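Local coordinates for putative PAS/PAC sensor protein (Nakamurella multipartita DSM 44233, PDB 6HMJ) that senses blue light through an FMN-binding light-oxygen-voltage domain and probably couples it to RNA binding through an ANTAR domain, at residues Ala149-Asp153 / Glu355-Leu360; Ala142-Val146 / Ala157-Leu161; Ser209-Trp213 / Asp293-Arg297. Residues are numbered along the deposited sequence.

Overall arrangement
From the N-terminal PAS region the chain runs along helix 114-149 into the ANTAR domain, where interaction 2 (142-146 with 157-161) packs this helix on helix 154-167 across a short connection. The connecting loop, 149-153, awaits its own partner until 355-360, so interactions 1 and 2 cross along the chain. In between come helices 172-185 and 192-202 and the FMN-binding LOV domain, whose entry loop 209-213 is pinned to helix 294-305 by interaction 3; this loop lies wholly within the span that interaction 1 closes. Interaction 1 touches both others: V152 and Q359 reach interaction 2, and Q358 NE2 lies 3.1 Å from S209 O.

Interaction 1: residues Ala149-Asp153 / Glu355-Leu360; sequences AFDVD and ERDQQL
Interaction 1 is a helix-to-turn contact in which helix 351-372, which follows strand 340-346 of the LOV sheet, docks on the Schellman motif that ends helix 114-149 in the ANTAR region. D151, the C-prime residue, has positive phi (50/63); its N points to A148 O and V152 N to M147 O. The turn leaves the carbonyls of F150 and D151 facing the incoming helix, and R356 takes them: nearly fully extended (chi1 to chi3 t), it donates NE to F150 O (2.6 Å) and NH2 to D151 O (2.9 Å). The nearest CA atoms are those of F150 and R356, 5.3 Å apart. The D151 carboxylate adds only a long salt bridge, OD2 to R356 NH2 at 3.7 Å and out of the guanidinium plane; its OD1 pairs with R195 of the second subunit. One turn on, Q359 (chi1 m, chi2 m) points toward the loop and lays CG over the face of the F150 ring, a CH-pi contact 3.7 Å from the centroid, while its OE1 is hydrogen-bonded to H164. L196 of helix 192-202 also packs on F150. D153 then N-caps helix 154-167. The far end is apolar: V152 CG1 meets L360 CD2 at 3.7 Å.

Interaction 2: residues Ala142-Val146 / Ala157-Leu161; sequences AKGIV and AFALL
Helices 114-149 and 154-167 of the ANTAR domain, joined by a short turn, cross steeply here: their N-to-C directions make 111°, and the axes of the short segments approach to 8.9 Å. A142 opens the contact, its CB 4.1 Å from L161 CD1. K143 meets the second helix with backbone and side chain: its N is 3.7 Å from L161 CD1, its O is 3.5 Å from A157 CB, and the side-chain CE reaches to 3.8 Å from F158 CD1. Chi1 and chi2 t, then chi3 m, set CE beside that ring. V146, with chi1 t, points toward the partner helix and joins three of its residues: CG1 lies 3.6 Å from A157 CB and 4.2 Å from L160 CD1, while CG2 is 4.1 Å from L161 CD2. V146 CA is 5.4 Å from A157 CA, and the small side chain of A157 lets the backbones come this close near the turn. L160 and L161 share the m, t rotamer and both point toward the first helix. No hydrogen bond crosses the interface. Helix 172-185 packs on A142, I145, F158 and L161, completing the helical bundle of the ANTAR domain; helix 351-372 meets L160, and M147 of the second subunit touches I145.

Interaction 3: residues Ser209-Trp213 / Asp293-Arg297; sequences STKGW and DPHER. With FMN (flavin mononucleotide), chain E.
The carboxylate of E296 holds the loop ahead of strand 213-216: OE2 accepts from G212 N at 3.0 Å (160°), while OE1 accepts a hydrogen bond from a water 2.8 Å away, which also donates to T210 O at 3.0 Å. E296 points toward the loop, its chi1 m and chi2 t. K211 NZ and D293 OD1, 3.9 Å apart, form a long salt bridge. D293 is the N-cap of helix 294-305: its OD2 accepts two weak bonds, one from H295 N and one from E296 N. In the loop, S209 OG accepts from K211 N at 3.3 Å, an ST turn. Packing is slight: K211 CA sits 3.6 Å from E296 OE2, and the nearest CA atoms, of K211 and D293, are 8.0 Å apart. R297, one residue after E296, reaches the FMN phosphate, NE to O1P at a very short 2.3 Å, with O1P less surely placed; such an arginine-phosphate contact belongs to the flavin pocket of a LOV-type PAS domain.

Interaction 1: residues Ala149-Asp153 / Glu355-Leu360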
loop_
_atom_site.group_PDB
_atom_site.type_symbol
_atom_site.label_atom_id
_atom_site.label_comp_id
_atom_site.label_asym_id
_atom_site.label_seq_id
_atom_site.Cartn_x
_atom_site.Cartn_y
_atom_site.Cartn_z
ATOM N N ALA A 149 1.797 -9.768 0.705
ATOM C CA ALA A 149 2.407 -10.128 1.982
ATOM C C ALA A 149 1.977 -11.521 2.421
ATOM O O ALA A 149 2.807 -12.335 2.846
ATOM C CB ALA A 149 2.048 -9.094 3.049
ATOM N N PHE A 150 0.680 -11.812 2.336
ATOM C CA PHE A 150 0.141 -13.115 2.699
ATOM C C PHE A 150 -0.172 -13.986 1.489
ATOM O O PHE A 150 -0.720 -15.080 1.657
ATOM C CB PHE A 150 -1.134 -12.955 3.539
ATOM C CG PHE A 150 -0.932 -12.209 4.829
ATOM C CD1 PHE A 150 -0.318 -12.822 5.907
ATOM C CD2 PHE A 150 -1.379 -10.906 4.973
ATOM C CE1 PHE A 150 -0.139 -12.145 7.095
ATOM C CE2 PHE A 150 -1.202 -10.225 6.166
ATOM C CZ PHE A 150 -0.583 -10.845 7.224
ATOM N N ASP A 151 0.157 -13.531 0.284
ATOM C CA ASP A 151 -0.107 -14.274 -0.948
ATOM C C ASP A 151 -1.562 -14.742 -1.007
ATOM O O ASP A 151 -1.866 -15.936 -1.030
ATOM C CB ASP A 151 0.856 -15.456 -1.084
ATOM C CG ASP A 151 0.738 -16.157 -2.427
ATOM O OD1 ASP A 151 0.832 -15.472 -3.466
ATOM O OD2 ASP A 151 0.556 -17.394 -2.445
ATOM N N VAL A 152 -2.468 -13.763 -1.040
ATOM C CA VAL A 152 -3.894 -14.005 -1.209
ATOM C C VAL A 152 -4.391 -13.096 -2.325
ATOM O O VAL A 152 -3.754 -12.098 -2.671
ATOM C CB VAL A 152 -4.695 -13.762 0.088
ATOM C CG1 VAL A 152 -4.217 -14.695 1.188
ATOM C CG2 VAL A 152 -4.576 -12.308 0.531
ATOM N N ASP A 153 -5.549 -13.444 -2.882
ATOM C CA ASP A 153 -6.105 -12.669 -3.982
ATOM C C ASP A 153 -6.724 -11.373 -3.458
ATOM O O ASP A 153 -6.736 -11.095 -2.254
ATOM C CB ASP A 153 -7.111 -13.510 -4.769
ATOM C CG ASP A 153 -8.361 -13.842 -3.977
ATOM O OD1 ASP A 153 -8.741 -13.070 -3.074
ATOM O OD2 ASP A 153 -8.974 -14.891 -4.271
ATOM N N GLU A 355 1.660 -17.686 10.015
ATOM C CA GLU A 355 1.022 -16.374 9.999
ATOM C C GLU A 355 0.046 -16.256 8.834
ATOM O O GLU A 355 -1.049 -15.697 8.984
ATOM C CB GLU A 355 2.084 -15.278 9.927
ATOM C CG GLU A 355 1.646 -13.961 10.543
ATOM C CD GLU A 355 1.523 -14.037 12.048
ATOM O OE1 GLU A 355 2.532 -14.354 12.709
ATOM O OE2 GLU A 355 0.414 -13.789 12.563
ATOM N N ARG A 356 0.425 -16.773 7.662
ATOM C CA ARG A 356 -0.492 -16.786 6.528
ATOM C C ARG A 356 -1.673 -17.711 6.791
ATOM O O ARG A 356 -2.831 -17.331 6.585
ATOM C CB ARG A 356 0.244 -17.213 5.259
ATOM C CG ARG A 356 -0.652 -17.301 4.026
ATOM C CD ARG A 356 0.136 -17.735 2.802
ATOM N NE ARG A 356 -0.669 -17.703 1.583
ATOM C CZ ARG A 356 -1.293 -18.756 1.058
ATOM N NH1 ARG A 356 -1.219 -19.947 1.638
ATOM N NH2 ARG A 356 -1.996 -18.615 -0.057
ATOM N N ASP A 357 -1.399 -18.937 7.245
ATOM C CA ASP A 357 -2.476 -19.878 7.529
ATOM C C ASP A 357 -3.513 -19.277 8.469
ATOM O O ASP A 357 -4.707 -19.569 8.344
ATOM C CB ASP A 357 -1.905 -21.164 8.134
ATOM C CG ASP A 357 -0.976 -21.899 7.181
ATOM O OD1 ASP A 357 -1.125 -21.738 5.952
ATOM O OD2 ASP A 357 -0.099 -22.645 7.664
ATOM N N GLN A 358 -3.081 -18.437 9.416
ATOM C CA GLN A 358 -4.015 -17.877 10.385
ATOM C C GLN A 358 -4.929 -16.842 9.740
ATOM O O GLN A 358 -6.131 -16.805 10.027
ATOM C CB GLN A 358 -3.249 -17.277 11.565
ATOM C CG GLN A 358 -2.753 -18.320 12.553
ATOM C CD GLN A 358 -2.033 -17.716 13.744
ATOM O OE1 GLN A 358 -1.401 -16.666 13.638
ATOM N NE2 GLN A 358 -2.139 -18.374 14.892
ATOM N N GLN A 359 -4.386 -15.996 8.860
ATOM C CA GLN A 359 -5.240 -15.082 8.108
ATOM C C GLN A 359 -6.224 -15.866 7.248
ATOM O O GLN A 359 -7.423 -15.568 7.222
ATOM C CB GLN A 359 -4.396 -14.145 7.244
ATOM C CG GLN A 359 -3.388 -13.303 8.015
ATOM C CD GLN A 359 -4.045 -12.257 8.899
ATOM O OE1 GLN A 359 -5.160 -11.810 8.631
ATOM N NE2 GLN A 359 -3.346 -11.852 9.955
ATOM N N LEU A 360 -5.730 -16.887 6.542
ATOM C CA LEU A 360 -6.612 -17.747 5.762
ATOM C C LEU A 360 -7.656 -18.401 6.654
ATOM O O LEU A 360 -8.798 -18.613 6.229
ATOM C CB LEU A 360 -5.795 -18.808 5.024
ATOM C CG LEU A 360 -4.911 -18.327 3.868
ATOM C CD1 LEU A 360 -4.134 -19.492 3.267
ATOM C CD2 LEU A 360 -5.728 -17.635 2.795
#

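Interaction 2: residues Ala142-Val146 / Ala157-Leu161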
loop_
_atom_site.group_PDB
_atom_site.type_symbol
_atom_site.label_atom_id
_atom_site.label_comp_id
_atom_site.label_asym_id
_atom_site.label_seq_id
_atom_site.Cartn_x
_atom_site.Cartn_y
_atom_site.Cartn_z
ATOM N N ALA A 142 -3.109 -0.579 0.463
ATOM C CA ALA A 142 -3.188 -1.559 1.541
ATOM C C ALA A 142 -3.722 -2.889 1.026
ATOM O O ALA A 142 -3.263 -3.956 1.450
ATOM C CB ALA A 142 -4.064 -1.029 2.677
ATOM N N LYS A 143 -4.701 -2.850 0.114
ATOM C CA LYS A 143 -5.200 -4.088 -0.471
ATOM C C LYS A 143 -4.067 -4.853 -1.144
ATOM O O LYS A 143 -3.949 -6.074 -0.988
ATOM C CB LYS A 143 -6.297 -3.797 -1.498
ATOM C CG LYS A 143 -6.995 -5.055 -2.008
ATOM C CD LYS A 143 -7.871 -4.809 -3.236
ATOM C CE LYS A 143 -8.950 -3.767 -3.036
ATOM N NZ LYS A 143 -9.777 -3.654 -4.276
ATOM N N GLY A 144 -3.213 -4.144 -1.886
ATOM C CA GLY A 144 -2.103 -4.800 -2.556
ATOM C C GLY A 144 -1.054 -5.315 -1.591
ATOM O O GLY A 144 -0.494 -6.397 -1.790
ATOM N N ILE A 145 -0.764 -4.545 -0.540
ATOM C CA ILE A 145 0.196 -4.989 0.467
ATOM C C ILE A 145 -0.255 -6.311 1.075
ATOM O O ILE A 145 0.536 -7.249 1.226
ATOM C CB ILE A 145 0.381 -3.905 1.544
ATOM C CG1 ILE A 145 1.149 -2.715 0.967
ATOM C CG2 ILE A 145 1.107 -4.474 2.751
ATOM C CD1 ILE A 145 1.228 -1.519 1.896
ATOM N N VAL A 146 -1.534 -6.400 1.442
ATOM C CA VAL A 146 -2.056 -7.632 2.024
ATOM C C VAL A 146 -2.023 -8.764 1.003
ATOM O O VAL A 146 -1.700 -9.910 1.340
ATOM C CB VAL A 146 -3.479 -7.399 2.567
ATOM C CG1 VAL A 146 -4.152 -8.723 2.891
ATOM C CG2 VAL A 146 -3.433 -6.502 3.799
ATOM N N ALA A 157 -7.826 -10.379 0.273
ATOM C CA ALA A 157 -7.114 -9.263 0.885
ATOM C C ALA A 157 -8.090 -8.192 1.353
ATOM O O ALA A 157 -7.975 -7.672 2.470
ATOM C CB ALA A 157 -6.111 -8.676 -0.106
ATOM N N PHE A 158 -9.055 -7.843 0.502
ATOM C CA PHE A 158 -10.050 -6.846 0.874
ATOM C C PHE A 158 -10.930 -7.345 2.010
ATOM O O PHE A 158 -11.289 -6.576 2.910
ATOM C CB PHE A 158 -10.897 -6.481 -0.345
ATOM C CG PHE A 158 -11.808 -5.314 -0.117
ATOM C CD1 PHE A 158 -11.315 -4.021 -0.132
ATOM C CD2 PHE A 158 -13.159 -5.509 0.107
ATOM C CE1 PHE A 158 -12.150 -2.947 0.077
ATOM C CE2 PHE A 158 -14.000 -4.438 0.315
ATOM C CZ PHE A 158 -13.495 -3.155 0.301
ATOM N N ALA A 159 -11.294 -8.630 1.989
ATOM C CA ALA A 159 -12.095 -9.185 3.075
ATOM C C ALA A 159 -11.354 -9.102 4.402
ATOM O O ALA A 159 -11.950 -8.771 5.433
ATOM C CB ALA A 159 -12.476 -10.631 2.759
ATOM N N LEU A 160 -10.046 -9.385 4.396
ATOM C CA LEU A 160 -9.261 -9.289 5.621
ATOM C C LEU A 160 -9.188 -7.851 6.115
ATOM O O LEU A 160 -9.230 -7.601 7.326
ATOM C CB LEU A 160 -7.851 -9.839 5.399
ATOM C CG LEU A 160 -7.699 -11.358 5.338
ATOM C CD1 LEU A 160 -6.266 -11.727 5.003
ATOM C CD2 LEU A 160 -8.123 -12.001 6.647
ATOM N N LEU A 161 -9.046 -6.894 5.197
ATOM C CA LEU A 161 -9.070 -5.490 5.591
ATOM C C LEU A 161 -10.401 -5.129 6.237
ATOM O O LEU A 161 -10.439 -4.382 7.223
ATOM C CB LEU A 161 -8.799 -4.600 4.379
ATOM C CG LEU A 161 -7.350 -4.528 3.897
ATOM C CD1 LEU A 161 -7.254 -3.681 2.639
ATOM C CD2 LEU A 161 -6.442 -3.962 4.975
#

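Interaction 3: residues Ser209-Trp213 / Asp293-Arg297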
loop_
_atom_site.group_PDB
_atom_site.type_symbol
_atom_site.label_atom_id
_atom_site.label_comp_id
_atom_site.label_asym_id
_atom_site.label_seq_id
_atom_site.Cartn_x
_atom_site.Cartn_y
_atom_site.Cartn_z
ATOM N N SER A 209 -3.777 -16.523 17.286
ATOM C CA SER A 209 -3.910 -17.710 18.111
ATOM C C SER A 209 -2.532 -18.237 18.504
ATOM O O SER A 209 -1.513 -17.928 17.879
ATOM C CB SER A 209 -4.701 -18.789 17.371
ATOM O OG SER A 209 -4.665 -20.016 18.075
ATOM N N THR A 210 -2.511 -19.046 19.563
ATOM C CA THR A 210 -1.283 -19.625 20.092
ATOM C C THR A 210 -1.315 -21.148 20.118
ATOM O O THR A 210 -0.296 -21.771 20.434
ATOM C CB THR A 210 -1.024 -19.073 21.506
ATOM O OG1 THR A 210 -0.668 -17.686 21.414
ATOM C CG2 THR A 210 0.095 -19.814 22.211
ATOM N N LYS A 211 -2.435 -21.764 19.754
ATOM C CA LYS A 211 -2.616 -23.201 19.908
ATOM C C LYS A 211 -2.088 -23.932 18.679
ATOM O O LYS A 211 -2.401 -23.559 17.545
ATOM C CB LYS A 211 -4.096 -23.517 20.128
ATOM C CG LYS A 211 -4.760 -22.642 21.193
ATOM C CD LYS A 211 -4.054 -22.707 22.546
ATOM C CE LYS A 211 -4.399 -21.490 23.394
ATOM N NZ LYS A 211 -3.905 -21.613 24.792
ATOM N N GLY A 212 -1.290 -24.963 18.911
ATOM C CA GLY A 212 -0.741 -25.803 17.857
ATOM C C GLY A 212 -1.460 -27.133 17.769
ATOM O O GLY A 212 -2.679 -27.213 17.948
ATOM N N TRP A 213 -0.698 -28.189 17.501
ATOM C CA TRP A 213 -1.277 -29.514 17.303
ATOM C C TRP A 213 -0.156 -30.551 17.264
ATOM O O TRP A 213 1.033 -30.220 17.300
ATOM C CB TRP A 213 -2.114 -29.566 16.022
ATOM C CG TRP A 213 -1.512 -28.821 14.861
ATOM C CD1 TRP A 213 -1.879 -27.592 14.401
ATOM C CD2 TRP A 213 -0.436 -29.260 14.019
ATOM N NE1 TRP A 213 -1.103 -27.236 13.324
ATOM C CE2 TRP A 213 -0.209 -28.243 13.070
ATOM C CE3 TRP A 213 0.355 -30.412 13.974
ATOM C CZ2 TRP A 213 0.775 -28.343 12.088
ATOM C CZ3 TRP A 213 1.334 -30.508 12.994
ATOM C CH2 TRP A 213 1.534 -29.479 12.068
ATOM N N ASP A 293 1.307 -25.697 26.669
ATOM C CA ASP A 293 -0.091 -26.030 26.900
ATOM C C ASP A 293 -0.179 -27.449 27.455
ATOM O O ASP A 293 0.385 -28.376 26.858
ATOM C CB ASP A 293 -0.887 -25.920 25.601
ATOM C CG ASP A 293 -2.374 -26.064 25.820
ATOM O OD1 ASP A 293 -2.994 -25.117 26.351
ATOM O OD2 ASP A 293 -2.924 -27.128 25.468
ATOM N N PRO A 294 -0.878 -27.669 28.575
ATOM C CA PRO A 294 -0.936 -29.030 29.138
ATOM C C PRO A 294 -1.380 -30.098 28.152
ATOM O O PRO A 294 -0.789 -31.185 28.119
ATOM C CB PRO A 294 -1.943 -28.882 30.289
ATOM C CG PRO A 294 -1.874 -27.454 30.671
ATOM C CD PRO A 294 -1.609 -26.696 29.408
ATOM N N HIS A 295 -2.410 -29.824 27.348
ATOM C CA HIS A 295 -2.899 -30.827 26.408
ATOM C C HIS A 295 -1.879 -31.098 25.310
ATOM O O HIS A 295 -1.687 -32.250 24.903
ATOM C CB HIS A 295 -4.229 -30.379 25.808
ATOM C CG HIS A 295 -5.312 -30.198 26.822
ATOM N ND1 HIS A 295 -5.272 -29.211 27.784
ATOM C CD2 HIS A 295 -6.458 -30.885 27.036
ATOM C CE1 HIS A 295 -6.351 -29.293 28.541
ATOM N NE2 HIS A 295 -7.087 -30.301 28.108
ATOM N N GLU A 296 -1.228 -30.048 24.807
ATOM C CA GLU A 296 -0.208 -30.230 23.780
ATOM C C GLU A 296 0.952 -31.069 24.304
ATOM O O GLU A 296 1.466 -31.942 23.594
ATOM C CB GLU A 296 0.279 -28.869 23.285
ATOM C CG GLU A 296 -0.770 -28.113 22.479
ATOM C CD GLU A 296 -0.334 -26.709 22.099
ATOM O OE1 GLU A 296 0.883 -26.426 22.135
ATOM O OE2 GLU A 296 -1.213 -25.884 21.768
ATOM N N ARG A 297 1.379 -30.822 25.547
ATOM C CA ARG A 297 2.462 -31.611 26.120
ATOM C C ARG A 297 2.066 -33.080 26.201
ATOM O O ARG A 297 2.839 -33.971 25.831
ATOM C CB ARG A 297 2.828 -31.100 27.517
ATOM C CG ARG A 297 3.020 -29.590 27.650
ATOM C CD ARG A 297 4.178 -29.231 28.581
ATOM N NE ARG A 297 4.368 -30.202 29.658
ATOM C CZ ARG A 297 3.695 -30.214 30.803
ATOM N NH1 ARG A 297 2.764 -29.303 31.047
ATOM N NH2 ARG A 297 3.955 -31.149 31.707
HETATM N N1 FMN E . 9.248 -29.708 22.517
HETATM C C2 FMN E . 9.228 -28.410 22.143
HETATM O O2 FMN E . 8.383 -27.645 22.655
HETATM N N3 FMN E . 10.084 -27.905 21.238
HETATM C C4 FMN E . 11.019 -28.647 20.638
HETATM O O4 FMN E . 11.797 -28.143 19.801
HETATM C C4A FMN E . 11.110 -30.079 20.991
HETATM N N5 FMN E . 12.024 -30.896 20.434
HETATM C C5A FMN E . 12.079 -32.202 20.781
HETATM C C6 FMN E . 13.034 -33.017 20.180
HETATM C C7 FMN E . 13.120 -34.360 20.516
HETATM C C7M FMN E . 14.163 -35.223 19.857
HETATM C C8 FMN E . 12.178 -34.931 21.515
HETATM C C8M FMN E . 12.231 -36.385 21.904
HETATM C C9 FMN E . 11.222 -34.122 22.110
HETATM C C9A FMN E . 11.129 -32.772 21.785
HETATM N N10 FMN E . 10.164 -31.919 22.380
HETATM C C10 FMN E . 10.139 -30.572 21.990
HETATM C "C1'" FMN E . 9.174 -32.367 23.365
HETATM C "C2'" FMN E . 9.665 -32.108 24.776
HETATM O "O2'" FMN E . 11.078 -32.304 24.867
HETATM C "C3'" FMN E . 8.958 -33.055 25.725
HETATM O "O3'" FMN E . 9.238 -34.406 25.328
HETATM C "C4'" FMN E . 7.448 -32.872 25.743
HETATM O "O4'" FMN E . 7.116 -31.530 26.100
HETATM C "C5'" FMN E . 6.904 -33.887 26.738
HETATM O "O5'" FMN E . 6.002 -33.296 27.663
HETATM P P FMN E . 6.511 -32.962 29.148
HETATM O O1P FMN E . 5.287 -32.344 29.774
HETATM O O2P FMN E . 6.903 -34.310 29.705
HETATM O O3P FMN E . 7.699 -32.049 28.962
HETATM O O HOH W 1 1.491 -24.142 20.655
#